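Local coordinates for plasmin and fibronectin-binding protein A (Streptococcus pneumoniae, PDB 4MR0) that acts as a surface adhesin and invasin of the pneumococcus, binding human fibronectin, plasmin, plasminogen and serum albumin, at residues Gly149-Ile163 and Thr170-Ile184. Numbering follows the deposited sequence.
Sequences GNVYFPEGTYLVKEI and THLELNEKATILNGI. With MN (manganese (II) ion), chain F.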
loop_
_atom_site.group_PDB
_atom_site.type_symbol
_atom_site.label_atom_id
_atom_site.label_comp_id
_atom_site.label_asym_id
_atom_site.label_seq_id
_atom_site.Cartn_x
_atom_site.Cartn_y
_atom_site.Cartn_z
ATOM N N GLY A 149 17.809 25.480 -5.794
ATOM C CA GLY A 149 16.910 24.422 -6.212
ATOM C C GLY A 149 15.642 24.425 -5.382
ATOM O O GLY A 149 14.795 23.542 -5.527
ATOM N N ASN A 150 15.506 25.430 -4.520
ATOM C CA ASN A 150 14.341 25.552 -3.649
ATOM C C ASN A 150 13.207 26.378 -4.244
ATOM O O ASN A 150 13.416 27.501 -4.716
ATOM C CB ASN A 150 14.758 26.149 -2.304
ATOM C CG ASN A 150 15.724 25.257 -1.552
ATOM O OD1 ASN A 150 15.368 24.160 -1.130
ATOM N ND2 ASN A 150 16.957 25.720 -1.388
ATOM N N VAL A 151 12.008 25.802 -4.208
ATOM C CA VAL A 151 10.795 26.438 -4.716
ATOM C C VAL A 151 9.786 26.521 -3.569
ATOM O O VAL A 151 9.585 25.547 -2.843
ATOM C CB VAL A 151 10.187 25.623 -5.882
ATOM C CG1 VAL A 151 8.867 26.241 -6.327
ATOM C CG2 VAL A 151 11.165 25.583 -7.051
ATOM N N TYR A 152 9.155 27.680 -3.399
ATOM C CA TYR A 152 8.189 27.848 -2.317
ATOM C C TYR A 152 6.778 28.174 -2.798
ATOM O O TYR A 152 6.595 28.842 -3.815
ATOM C CB TYR A 152 8.667 28.945 -1.363
ATOM C CG TYR A 152 7.756 29.160 -0.175
ATOM C CD1 TYR A 152 7.638 28.190 0.823
ATOM C CD2 TYR A 152 6.999 30.327 -0.055
ATOM C CE1 TYR A 152 6.786 28.376 1.913
ATOM C CE2 TYR A 152 6.141 30.524 1.031
ATOM C CZ TYR A 152 6.040 29.546 2.007
ATOM O OH TYR A 152 5.183 29.733 3.070
ATOM N N PHE A 153 5.788 27.690 -2.054
ATOM C CA PHE A 153 4.384 27.920 -2.366
ATOM C C PHE A 153 3.695 28.641 -1.208
ATOM O O PHE A 153 3.482 28.054 -0.145
ATOM C CB PHE A 153 3.634 26.600 -2.603
ATOM C CG PHE A 153 3.994 25.895 -3.885
ATOM C CD1 PHE A 153 5.216 25.241 -4.022
ATOM C CD2 PHE A 153 3.089 25.852 -4.940
ATOM C CE1 PHE A 153 5.532 24.548 -5.195
ATOM C CE2 PHE A 153 3.390 25.162 -6.120
ATOM C CZ PHE A 153 4.611 24.510 -6.246
ATOM N N PRO A 154 3.353 29.928 -1.394
ATOM C CA PRO A 154 2.676 30.710 -0.352
ATOM C C PRO A 154 1.243 30.200 -0.178
ATOM O O PRO A 154 0.763 29.401 -0.984
ATOM C CB PRO A 154 2.697 32.134 -0.916
ATOM C CG PRO A 154 3.946 32.145 -1.760
ATOM C CD PRO A 154 3.861 30.808 -2.463
ATOM N N GLU A 155 0.563 30.664 0.865
ATOM C CA GLU A 155 -0.817 30.261 1.108
ATOM C C GLU A 155 -1.621 30.492 -0.165
ATOM O O GLU A 155 -1.392 31.470 -0.880
ATOM C CB GLU A 155 -1.430 31.098 2.233
ATOM C CG GLU A 155 -2.858 30.708 2.565
ATOM C CD GLU A 155 -3.513 31.652 3.559
ATOM O OE1 GLU A 155 -2.804 32.156 4.460
ATOM O OE2 GLU A 155 -4.740 31.876 3.446
ATOM N N GLY A 156 -2.563 29.597 -0.447
ATOM C CA GLY A 156 -3.378 29.744 -1.638
ATOM C C GLY A 156 -3.794 28.424 -2.246
ATOM O O GLY A 156 -3.485 27.360 -1.716
ATOM N N THR A 157 -4.514 28.493 -3.360
ATOM C CA THR A 157 -4.954 27.290 -4.056
ATOM C C THR A 157 -4.428 27.395 -5.477
ATOM O O THR A 157 -4.791 28.303 -6.220
ATOM C CB THR A 157 -6.484 27.173 -4.063
ATOM O OG1 THR A 157 -6.959 27.181 -2.714
ATOM C CG2 THR A 157 -6.917 25.876 -4.723
ATOM N N TYR A 158 -3.558 26.462 -5.843
ATOM C CA TYR A 158 -2.938 26.465 -7.157
ATOM C C TYR A 158 -3.532 25.436 -8.101
ATOM O O TYR A 158 -3.228 24.250 -8.016
ATOM C CB TYR A 158 -1.442 26.228 -6.986
ATOM C CG TYR A 158 -0.810 27.241 -6.061
ATOM C CD1 TYR A 158 -0.343 28.459 -6.549
ATOM C CD2 TYR A 158 -0.732 27.006 -4.688
ATOM C CE1 TYR A 158 0.183 29.422 -5.697
ATOM C CE2 TYR A 158 -0.209 27.965 -3.821
ATOM C CZ TYR A 158 0.246 29.171 -4.335
ATOM O OH TYR A 158 0.761 30.123 -3.492
ATOM N N LEU A 159 -4.388 25.902 -9.001
ATOM C CA LEU A 159 -5.025 25.031 -9.974
ATOM C C LEU A 159 -4.048 24.689 -11.098
ATOM O O LEU A 159 -3.301 25.557 -11.554
ATOM C CB LEU A 159 -6.244 25.735 -10.580
ATOM C CG LEU A 159 -6.891 25.078 -11.802
ATOM C CD1 LEU A 159 -7.615 23.809 -11.377
ATOM C CD2 LEU A 159 -7.863 26.057 -12.466
ATOM N N VAL A 160 -4.031 23.426 -11.522
ATOM C CA VAL A 160 -3.186 23.018 -12.646
ATOM C C VAL A 160 -4.054 22.259 -13.640
ATOM O O VAL A 160 -4.813 21.370 -13.260
ATOM C CB VAL A 160 -1.981 22.132 -12.222
ATOM C CG1 VAL A 160 -1.036 22.944 -11.346
ATOM C CG2 VAL A 160 -2.455 20.865 -11.511
ATOM N N LYS A 161 -3.959 22.624 -14.912
ATOM C CA LYS A 161 -4.766 21.967 -15.930
ATOM C C LYS A 161 -3.996 20.934 -16.745
ATOM O O LYS A 161 -4.535 20.339 -17.685
ATOM C CB LYS A 161 -5.405 23.002 -16.856
ATOM C CG LYS A 161 -6.451 23.865 -16.157
ATOM C CD LYS A 161 -7.382 24.497 -17.177
ATOM C CE LYS A 161 -8.415 25.388 -16.520
ATOM N NZ LYS A 161 -9.408 25.867 -17.530
ATOM N N GLU A 162 -2.734 20.736 -16.380
ATOM C CA GLU A 162 -1.879 19.739 -17.015
ATOM C C GLU A 162 -0.843 19.296 -15.989
ATOM O O GLU A 162 -0.711 19.902 -14.919
ATOM C CB GLU A 162 -1.185 20.294 -18.265
ATOM C CG GLU A 162 -1.666 19.675 -19.592
ATOM C CD GLU A 162 -1.152 18.249 -19.839
ATOM O OE1 GLU A 162 -0.432 17.691 -18.983
ATOM O OE2 GLU A 162 -1.468 17.683 -20.909
ATOM N N ILE A 163 -0.119 18.236 -16.330
ATOM C CA ILE A 163 0.896 17.642 -15.469
ATOM C C ILE A 163 2.110 18.530 -15.244
ATOM O O ILE A 163 2.597 19.180 -16.167
ATOM C CB ILE A 163 1.389 16.298 -16.074
ATOM C CG1 ILE A 163 0.197 15.365 -16.313
ATOM C CG2 ILE A 163 2.413 15.642 -15.154
ATOM C CD1 ILE A 163 0.547 14.132 -17.138
ATOM N N THR A 170 15.586 19.533 -7.219
ATOM C CA THR A 170 14.610 20.575 -6.923
ATOM C C THR A 170 13.937 20.194 -5.611
ATOM O O THR A 170 13.723 19.011 -5.335
ATOM C CB THR A 170 13.544 20.724 -8.037
ATOM O OG1 THR A 170 12.826 19.496 -8.195
ATOM C CG2 THR A 170 14.202 21.102 -9.356
ATOM N N HIS A 171 13.614 21.195 -4.800
ATOM C CA HIS A 171 12.994 20.950 -3.503
ATOM C C HIS A 171 11.835 21.907 -3.269
ATOM O O HIS A 171 12.036 23.103 -3.057
ATOM C CB HIS A 171 14.050 21.096 -2.406
ATOM C CG HIS A 171 15.320 20.367 -2.713
ATOM N ND1 HIS A 171 16.382 20.965 -3.359
ATOM C CD2 HIS A 171 15.657 19.064 -2.562
ATOM C CE1 HIS A 171 17.316 20.060 -3.597
ATOM N NE2 HIS A 171 16.899 18.899 -3.124
ATOM N N LEU A 172 10.621 21.366 -3.320
ATOM C CA LEU A 172 9.415 22.156 -3.140
ATOM C C LEU A 172 8.934 22.140 -1.699
ATOM O O LEU A 172 8.889 21.091 -1.053
ATOM C CB LEU A 172 8.303 21.640 -4.064
ATOM C CG LEU A 172 8.380 22.011 -5.550
ATOM C CD1 LEU A 172 9.735 21.613 -6.113
ATOM C CD2 LEU A 172 7.254 21.324 -6.318
ATOM N N GLU A 173 8.591 23.324 -1.205
ATOM C CA GLU A 173 8.085 23.493 0.150
ATOM C C GLU A 173 6.795 24.292 0.020
ATOM O O GLU A 173 6.785 25.371 -0.581
ATOM C CB GLU A 173 9.082 24.278 1.002
ATOM C CG GLU A 173 8.707 24.356 2.476
ATOM C CD GLU A 173 9.532 25.380 3.246
ATOM O OE1 GLU A 173 10.631 25.743 2.773
ATOM O OE2 GLU A 173 9.080 25.815 4.330
ATOM N N LEU A 174 5.705 23.759 0.560
ATOM C CA LEU A 174 4.430 24.449 0.482
ATOM C C LEU A 174 3.941 24.865 1.849
ATOM O O LEU A 174 4.103 24.138 2.827
ATOM C CB LEU A 174 3.364 23.568 -0.180
ATOM C CG LEU A 174 3.664 23.123 -1.617
ATOM C CD1 LEU A 174 4.604 21.915 -1.602
ATOM C CD2 LEU A 174 2.355 22.775 -2.322
ATOM N N ASN A 175 3.347 26.051 1.902
ATOM C CA ASN A 175 2.796 26.584 3.130
ATOM C C ASN A 175 1.717 25.616 3.601
ATOM O O ASN A 175 1.125 24.884 2.803
ATOM C CB ASN A 175 2.198 27.971 2.857
ATOM C CG ASN A 175 1.610 28.613 4.100
ATOM O OD1 ASN A 175 0.479 28.317 4.499
ATOM N ND2 ASN A 175 2.383 29.490 4.726
ATOM N N GLU A 176 1.467 25.609 4.902
ATOM C CA GLU A 176 0.459 24.735 5.475
ATOM C C GLU A 176 -0.894 24.983 4.812
ATOM O O GLU A 176 -1.692 24.058 4.633
ATOM C CB GLU A 176 0.375 24.988 6.980
ATOM C CG GLU A 176 1.217 26.182 7.437
ATOM C CD GLU A 176 2.720 25.955 7.269
ATOM O OE1 GLU A 176 3.374 26.745 6.547
ATOM O OE2 GLU A 176 3.248 24.987 7.864
ATOM N N LYS A 177 -1.150 26.232 4.438
ATOM C CA LYS A 177 -2.413 26.573 3.803
ATOM C C LYS A 177 -2.316 26.666 2.286
ATOM O O LYS A 177 -3.148 27.304 1.635
ATOM C CB LYS A 177 -2.968 27.878 4.388
ATOM C CG LYS A 177 -3.249 27.777 5.886
ATOM C CD LYS A 177 -4.457 28.614 6.297
ATOM C CE LYS A 177 -4.153 30.105 6.293
ATOM N NZ LYS A 177 -3.262 30.486 7.425
ATOM N N ALA A 178 -1.288 26.031 1.727
ATOM C CA ALA A 178 -1.111 26.000 0.281
ATOM C C ALA A 178 -1.724 24.687 -0.194
ATOM O O ALA A 178 -1.421 23.615 0.350
ATOM C CB ALA A 178 0.369 26.053 -0.081
ATOM N N THR A 179 -2.605 24.775 -1.185
ATOM C CA THR A 179 -3.262 23.598 -1.743
ATOM C C THR A 179 -3.067 23.527 -3.256
ATOM O O THR A 179 -3.307 24.500 -3.971
ATOM C CB THR A 179 -4.793 23.610 -1.468
ATOM O OG1 THR A 179 -5.034 23.491 -0.062
ATOM C CG2 THR A 179 -5.472 22.458 -2.192
ATOM N N ILE A 180 -2.625 22.375 -3.742
ATOM C CA ILE A 180 -2.456 22.199 -5.171
ATOM C C ILE A 180 -3.741 21.530 -5.642
ATOM O O ILE A 180 -4.079 20.433 -5.192
ATOM C CB ILE A 180 -1.207 21.345 -5.466
ATOM C CG1 ILE A 180 0.038 22.164 -5.105
ATOM C CG2 ILE A 180 -1.172 20.935 -6.933
ATOM C CD1 ILE A 180 1.339 21.474 -5.366
ATOM N N LEU A 181 -4.479 22.206 -6.519
ATOM C CA LEU A 181 -5.750 21.677 -7.010
ATOM C C LEU A 181 -5.650 20.989 -8.364
ATOM O O LEU A 181 -5.280 21.603 -9.365
ATOM C CB LEU A 181 -6.786 22.806 -7.084
ATOM C CG LEU A 181 -8.185 22.445 -7.594
ATOM C CD1 LEU A 181 -8.827 21.398 -6.690
ATOM C CD2 LEU A 181 -9.041 23.714 -7.651
ATOM N N ASN A 182 -5.998 19.708 -8.399
ATOM C CA ASN A 182 -5.938 18.963 -9.649
ATOM C C ASN A 182 -7.057 19.326 -10.624
ATOM O O ASN A 182 -8.226 18.989 -10.405
ATOM C CB ASN A 182 -5.971 17.463 -9.379
ATOM C CG ASN A 182 -5.954 16.655 -10.657
ATOM O OD1 ASN A 182 -5.489 17.137 -11.692
ATOM N ND2 ASN A 182 -6.444 15.418 -10.592
ATOM N N GLY A 183 -6.685 20.007 -11.705
ATOM C CA GLY A 183 -7.654 20.401 -12.713
ATOM C C GLY A 183 -7.410 19.693 -14.035
ATOM O O GLY A 183 -7.896 20.126 -15.081
ATOM N N ILE A 184 -6.650 18.601 -13.991
ATOM C CA ILE A 184 -6.333 17.835 -15.191
ATOM C C ILE A 184 -7.542 16.977 -15.566
ATOM O O ILE A 184 -7.803 15.940 -14.951
ATOM C CB ILE A 184 -5.102 16.940 -14.945
ATOM C CG1 ILE A 184 -3.976 17.782 -14.333
ATOM C CG2 ILE A 184 -4.616 16.336 -16.255
ATOM C CD1 ILE A 184 -2.826 16.964 -13.766
HETATM MN MN MN F . -0.839 15.864 -21.948
HETATM O O HOH W 1 12.929 23.821 -0.268
HETATM O O HOH W 2 5.496 28.051 5.300
HETATM O O HOH W 3 -7.465 19.960 -17.940
HETATM O O HOH W 4 0.941 15.862 -20.362
HETATM O O HOH W 5 -2.570 16.242 -23.545
HETATM O O HOH W 6 0.577 17.255 -23.044
#
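H171 O is gripped twice: V151 N reaches it at 2.9 Å with a nearly straight N-H, and a water donates to it while also donating to N150 OD1. This bond belongs to one of two parallel ladders, N150-F153 on H171-L174 and G156-V160 on A178-N182, whose register slips by one residue at the corner between them. There the type I turn N175-A178 adds an Asx turn, N175 OD1 accepting from K177 N at 2.6 Å. Outside the corner, E155 and K177 run side by side into a long salt bridge, OE1 to NZ 3.4 Å. Inside, L174 CD2 lies over one face of the F153 ring in a CH-pi contact, 4.2 Å from the centroid, while L172 CD2 meets ring atom CE1 obliquely at 3.8 Å. With CG beside its backbone N (chi1 -56°), Y158 brings its hydroxyl to P154 O, 2.6 Å away and above the carbonyl plane, tying strand to corner. Beyond V160, E162 OE2 binds manganese at 2.2 Å, with H189 and T200 completing the protein ligands. These are adjacent rungs at the N-terminal end of a right-handed parallel beta-helix: helix 132-143 covers V151, F153 and V160, and strands 211-217 and 220-222 continue the stack beyond 170-184.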